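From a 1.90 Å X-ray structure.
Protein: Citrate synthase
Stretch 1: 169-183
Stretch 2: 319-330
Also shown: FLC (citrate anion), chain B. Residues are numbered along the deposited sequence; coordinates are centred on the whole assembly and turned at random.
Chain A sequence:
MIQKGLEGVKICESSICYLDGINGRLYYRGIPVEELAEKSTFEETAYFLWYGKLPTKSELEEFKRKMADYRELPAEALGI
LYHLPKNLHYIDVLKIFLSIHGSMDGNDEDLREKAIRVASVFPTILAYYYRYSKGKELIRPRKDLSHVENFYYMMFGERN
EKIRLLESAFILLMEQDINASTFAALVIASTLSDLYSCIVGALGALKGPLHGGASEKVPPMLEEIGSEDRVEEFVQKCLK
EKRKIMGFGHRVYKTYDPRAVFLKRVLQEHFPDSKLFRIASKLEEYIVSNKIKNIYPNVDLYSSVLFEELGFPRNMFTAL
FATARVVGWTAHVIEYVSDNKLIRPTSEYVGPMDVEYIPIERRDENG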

# COMPACT_ATOMS: atom_id res chain seq x y z
N ALA A 169 20.50 1.07 15.97
CA ALA A 169 20.11 1.01 14.56
C ALA A 169 18.61 1.21 14.39
O ALA A 169 18.17 1.97 13.51
CB ALA A 169 20.52 -0.33 13.96
N PHE A 170 17.81 0.54 15.22
CA PHE A 170 16.36 0.70 15.11
C PHE A 170 15.96 2.16 15.33
O PHE A 170 15.18 2.72 14.57
CB PHE A 170 15.63 -0.16 16.15
CG PHE A 170 15.56 -1.62 15.78
CD1 PHE A 170 15.39 -2.02 14.46
CD2 PHE A 170 15.57 -2.59 16.78
CE1 PHE A 170 15.24 -3.37 14.13
CE2 PHE A 170 15.42 -3.94 16.47
CZ PHE A 170 15.25 -4.33 15.14
N ILE A 171 16.51 2.77 16.37
CA ILE A 171 16.21 4.16 16.69
C ILE A 171 16.52 5.07 15.49
O ILE A 171 15.72 5.94 15.14
CB ILE A 171 17.01 4.63 17.93
CG1 ILE A 171 16.57 3.82 19.15
CG2 ILE A 171 16.80 6.12 18.17
CD1 ILE A 171 17.40 4.08 20.40
N LEU A 172 17.66 4.85 14.85
CA LEU A 172 18.05 5.65 13.69
C LEU A 172 17.08 5.49 12.51
O LEU A 172 16.94 6.40 11.69
CB LEU A 172 19.45 5.26 13.22
CG LEU A 172 20.64 5.62 14.11
CD1 LEU A 172 21.91 4.99 13.55
CD2 LEU A 172 20.77 7.13 14.18
N LEU A 173 16.42 4.34 12.43
CA LEU A 173 15.51 4.04 11.34
C LEU A 173 14.02 4.24 11.62
O LEU A 173 13.19 4.01 10.74
CB LEU A 173 15.72 2.58 10.89
CG LEU A 173 17.10 2.19 10.36
CD1 LEU A 173 17.24 0.67 10.35
CD2 LEU A 173 17.28 2.75 8.95
N MET A 174 13.66 4.66 12.82
CA MET A 174 12.25 4.82 13.15
C MET A 174 11.47 5.84 12.34
O MET A 174 10.29 5.63 12.05
CB MET A 174 12.08 5.19 14.62
CG MET A 174 12.21 4.04 15.59
SD MET A 174 11.78 4.59 17.25
CE MET A 174 12.12 3.09 18.16
N GLU A 175 12.12 6.93 11.95
CA GLU A 175 11.38 7.98 11.26
C GLU A 175 12.20 8.92 10.37
O GLU A 175 13.34 9.24 10.70
CB GLU A 175 10.66 8.81 12.33
CG GLU A 175 10.38 10.25 11.96
CD GLU A 175 9.25 10.39 10.98
OE1 GLU A 175 8.45 9.43 10.87
OE2 GLU A 175 9.15 11.45 10.33
N GLN A 176 11.61 9.34 9.25
CA GLN A 176 12.28 10.30 8.37
C GLN A 176 11.38 11.02 7.37
O GLN A 176 11.49 10.83 6.15
CB GLN A 176 13.47 9.69 7.63
CG GLN A 176 14.27 10.80 6.91
CD GLN A 176 15.71 10.42 6.62
OE1 GLN A 176 16.59 10.58 7.46
NE2 GLN A 176 15.95 9.92 5.42
N ASP A 177 10.49 11.85 7.89
CA ASP A 177 9.61 12.67 7.06
C ASP A 177 8.75 11.87 6.07
O ASP A 177 8.35 10.74 6.36
CB ASP A 177 10.47 13.71 6.32
CG ASP A 177 9.67 14.92 5.87
OD1 ASP A 177 8.91 15.48 6.68
OD2 ASP A 177 9.83 15.31 4.69
N ILE A 178 8.48 12.45 4.91
CA ILE A 178 7.63 11.79 3.93
C ILE A 178 8.35 10.99 2.85
O ILE A 178 8.28 11.32 1.66
CB ILE A 178 6.68 12.81 3.27
CG1 ILE A 178 6.19 13.83 4.31
CG2 ILE A 178 5.48 12.10 2.66
CD1 ILE A 178 5.45 13.21 5.50
N ASN A 179 9.03 9.94 3.27
CA ASN A 179 9.74 9.06 2.34
C ASN A 179 8.67 8.23 1.63
O ASN A 179 7.50 8.28 1.99
CB ASN A 179 10.71 8.17 3.11
CG ASN A 179 10.05 7.48 4.28
OD1 ASN A 179 9.42 6.44 4.12
ND2 ASN A 179 10.18 8.06 5.46
N ALA A 180 9.07 7.47 0.61
CA ALA A 180 8.12 6.67 -0.16
C ALA A 180 7.18 5.78 0.65
O ALA A 180 5.98 5.74 0.38
CB ALA A 180 8.86 5.84 -1.20
N SER A 181 7.71 5.04 1.63
CA SER A 181 6.84 4.15 2.42
C SER A 181 5.90 4.93 3.34
O SER A 181 4.73 4.58 3.48
CB SER A 181 7.68 3.14 3.22
OG SER A 181 8.52 3.76 4.18
N THR A 182 6.40 6.00 3.96
CA THR A 182 5.55 6.81 4.83
C THR A 182 4.47 7.46 3.95
O THR A 182 3.31 7.58 4.35
CB THR A 182 6.35 7.92 5.55
OG1 THR A 182 7.21 7.31 6.53
CG2 THR A 182 5.42 8.93 6.24
N PHE A 183 4.86 7.87 2.75
CA PHE A 183 3.91 8.50 1.84
C PHE A 183 2.83 7.51 1.41
O PHE A 183 1.66 7.88 1.30
CB PHE A 183 4.63 9.07 0.62
CG PHE A 183 3.76 9.95 -0.25
CD1 PHE A 183 2.95 10.93 0.33
CD2 PHE A 183 3.78 9.81 -1.63
CE1 PHE A 183 2.18 11.77 -0.47
CE2 PHE A 183 3.00 10.65 -2.44
CZ PHE A 183 2.20 11.63 -1.85
N ALA A 319 12.72 -6.05 6.64
CA ALA A 319 11.75 -6.24 7.71
C ALA A 319 12.30 -5.65 9.02
O ALA A 319 11.53 -5.21 9.87
CB ALA A 319 11.45 -7.73 7.89
N LEU A 320 13.62 -5.65 9.17
CA LEU A 320 14.24 -5.08 10.37
C LEU A 320 14.05 -3.57 10.32
O LEU A 320 13.83 -2.92 11.35
CB LEU A 320 15.73 -5.42 10.42
CG LEU A 320 16.04 -6.89 10.72
CD1 LEU A 320 17.54 -7.14 10.52
CD2 LEU A 320 15.61 -7.25 12.13
N PHE A 321 14.16 -3.01 9.12
CA PHE A 321 13.97 -1.59 8.89
C PHE A 321 12.52 -1.28 9.30
O PHE A 321 12.27 -0.33 10.05
CB PHE A 321 14.17 -1.29 7.39
CG PHE A 321 14.29 0.18 7.05
CD1 PHE A 321 13.70 1.16 7.84
CD2 PHE A 321 14.97 0.57 5.89
CE1 PHE A 321 13.78 2.51 7.48
CE2 PHE A 321 15.05 1.91 5.52
CZ PHE A 321 14.45 2.88 6.32
N ALA A 322 11.59 -2.10 8.83
CA ALA A 322 10.16 -1.91 9.12
C ALA A 322 9.84 -2.02 10.62
O ALA A 322 8.97 -1.31 11.13
CB ALA A 322 9.33 -2.92 8.33
N THR A 323 10.52 -2.93 11.30
CA THR A 323 10.31 -3.15 12.73
C THR A 323 10.45 -1.82 13.47
O THR A 323 9.79 -1.58 14.48
CB THR A 323 11.32 -4.18 13.27
OG1 THR A 323 11.05 -5.45 12.66
CG2 THR A 323 11.21 -4.32 14.78
N ALA A 324 11.33 -0.97 12.96
CA ALA A 324 11.55 0.34 13.56
C ALA A 324 10.65 1.39 12.91
O ALA A 324 9.93 2.11 13.60
CB ALA A 324 13.01 0.74 13.42
N ARG A 325 10.70 1.47 11.58
CA ARG A 325 9.95 2.51 10.85
C ARG A 325 8.42 2.43 11.04
O ARG A 325 7.69 3.39 10.81
CB ARG A 325 10.30 2.40 9.37
CG ARG A 325 9.62 3.48 8.53
CD ARG A 325 9.89 4.89 9.08
NE ARG A 325 11.32 5.18 9.09
CZ ARG A 325 11.88 5.55 7.93
NH1 ARG A 325 11.15 5.65 6.83
NH2 ARG A 325 13.19 5.84 7.89
N VAL A 326 7.89 1.30 11.50
CA VAL A 326 6.45 1.20 11.73
C VAL A 326 6.03 2.27 12.73
O VAL A 326 4.90 2.77 12.68
CB VAL A 326 6.05 -0.22 12.24
CG1 VAL A 326 6.66 -0.49 13.60
CG2 VAL A 326 4.53 -0.34 12.28
N VAL A 327 6.95 2.64 13.63
CA VAL A 327 6.68 3.68 14.62
C VAL A 327 6.45 5.01 13.90
O VAL A 327 5.49 5.73 14.17
CB VAL A 327 7.88 3.84 15.60
CG1 VAL A 327 7.59 4.97 16.60
CG2 VAL A 327 8.13 2.54 16.35
N GLY A 328 7.35 5.33 12.97
CA GLY A 328 7.22 6.57 12.22
C GLY A 328 5.99 6.56 11.31
O GLY A 328 5.28 7.56 11.22
N TRP A 329 5.76 5.44 10.64
CA TRP A 329 4.61 5.31 9.75
C TRP A 329 3.32 5.62 10.50
O TRP A 329 2.52 6.45 10.06
CB TRP A 329 4.50 3.90 9.17
CG TRP A 329 5.56 3.51 8.16
CD1 TRP A 329 6.27 4.34 7.35
CD2 TRP A 329 5.95 2.17 7.82
NE1 TRP A 329 7.09 3.60 6.51
CE2 TRP A 329 6.91 2.27 6.78
CE3 TRP A 329 5.58 0.90 8.28
CZ2 TRP A 329 7.50 1.14 6.20
CZ3 TRP A 329 6.17 -0.22 7.70
CH2 TRP A 329 7.12 -0.09 6.67
N THR A 330 3.12 4.95 11.63
CA THR A 330 1.91 5.14 12.42
C THR A 330 1.79 6.54 13.02
O THR A 330 0.70 7.10 13.08
CB THR A 330 1.80 4.07 13.55
OG1 THR A 330 2.97 4.11 14.38
CG2 THR A 330 1.67 2.67 12.96
CAC FLC B . 16.39 4.77 2.01
CA FLC B . 15.41 5.07 3.15
CB FLC B . 15.10 6.56 3.33
CBC FLC B . 14.20 6.70 4.56
CG FLC B . 14.39 7.10 2.08
CGC FLC B . 14.00 8.58 2.17
OA1 FLC B . 17.36 5.54 1.86
OA2 FLC B . 16.15 3.75 1.33
OB1 FLC B . 12.98 6.52 4.40
OB2 FLC B . 14.77 6.97 5.64
OG1 FLC B . 13.49 9.09 1.15
OG2 FLC B . 14.22 9.19 3.24
OHB FLC B . 16.32 7.27 3.53
O HOH W 1 15.05 7.15 10.01

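The contact between these two stretches of citrate synthase is a buried helix packing that changes character along its length, apolar where two helices cross and polar where the first stretch turns into a loop and the side chain of Arg325 lies against it. The helix axes approach to 7.9 Å at an angle of 46°, and Ala324 packs between the helices. The CB of Ala324 points toward the first stretch and lies 3.2 Å from Phe170 O and 4.1 Å from Leu173 CB, while Met174 CG packs 4.0 Å from the same Ala324 CB. Phe170 extends this apolar patch, its CZ resting 4.2 Å from Leu320 CD2, and Leu173 places CD2 over one face of the Phe321 ring, 3.9 Å from the centroid, in a CH-pi contact.

The closest CA atoms across the stretches are those of Met174 and Arg325, 4.0 Å apart. Gly328 illustrates how such proximity can depend on an absent side chain: an ideal CB would point toward the first stretch and clash with Met174 O at 2.3 Å and Glu175 OE1 at 2.7 Å. Without it, Gly328 N gives a weak hydrogen bond to Met174 O at 3.1 Å, and CA-H...O contacts reach the same oxygen, from Arg325 CA at 3.4 Å and Gly328 CA at 3.2 Å.

Arg325 shows how one long side chain can bind loop, water and ligand together. Its CB points sideways, but the end of the chain comes nearer the first stretch. Arg325 NE donates to Leu173 O at 2.8 Å, while the Glu175 C and Gln176 N atoms lie over one face of the guanidinium. A water accepts from Arg325 NH2 at 3.1 Å and donates to Leu172 O at 2.6 Å and Glu175 O at 2.8 Å, so the arginine also reaches carbonyls it does not bond directly. The same group holds a citrate carboxylate through two hydrogen bonds, Arg325 NH1 to FLC OB1 at 3.2 Å and Arg325 NH2 to FLC OB2 at 3.0 Å. Gln176 NE2 binds FLC OG2 at 2.9 Å, so both stretches meet the anion.

Beyond the arginine, Trp329 NE1 donates to Ser181 OG at 2.7 Å, and that hydroxyl in turn donates to Asn179 OD1 at 2.8 Å. Asn179 OD1 also accepts from Thr182 N at 3.1 Å, capping the new helix. The indole is thus linked through the serine to the residue that caps that helix.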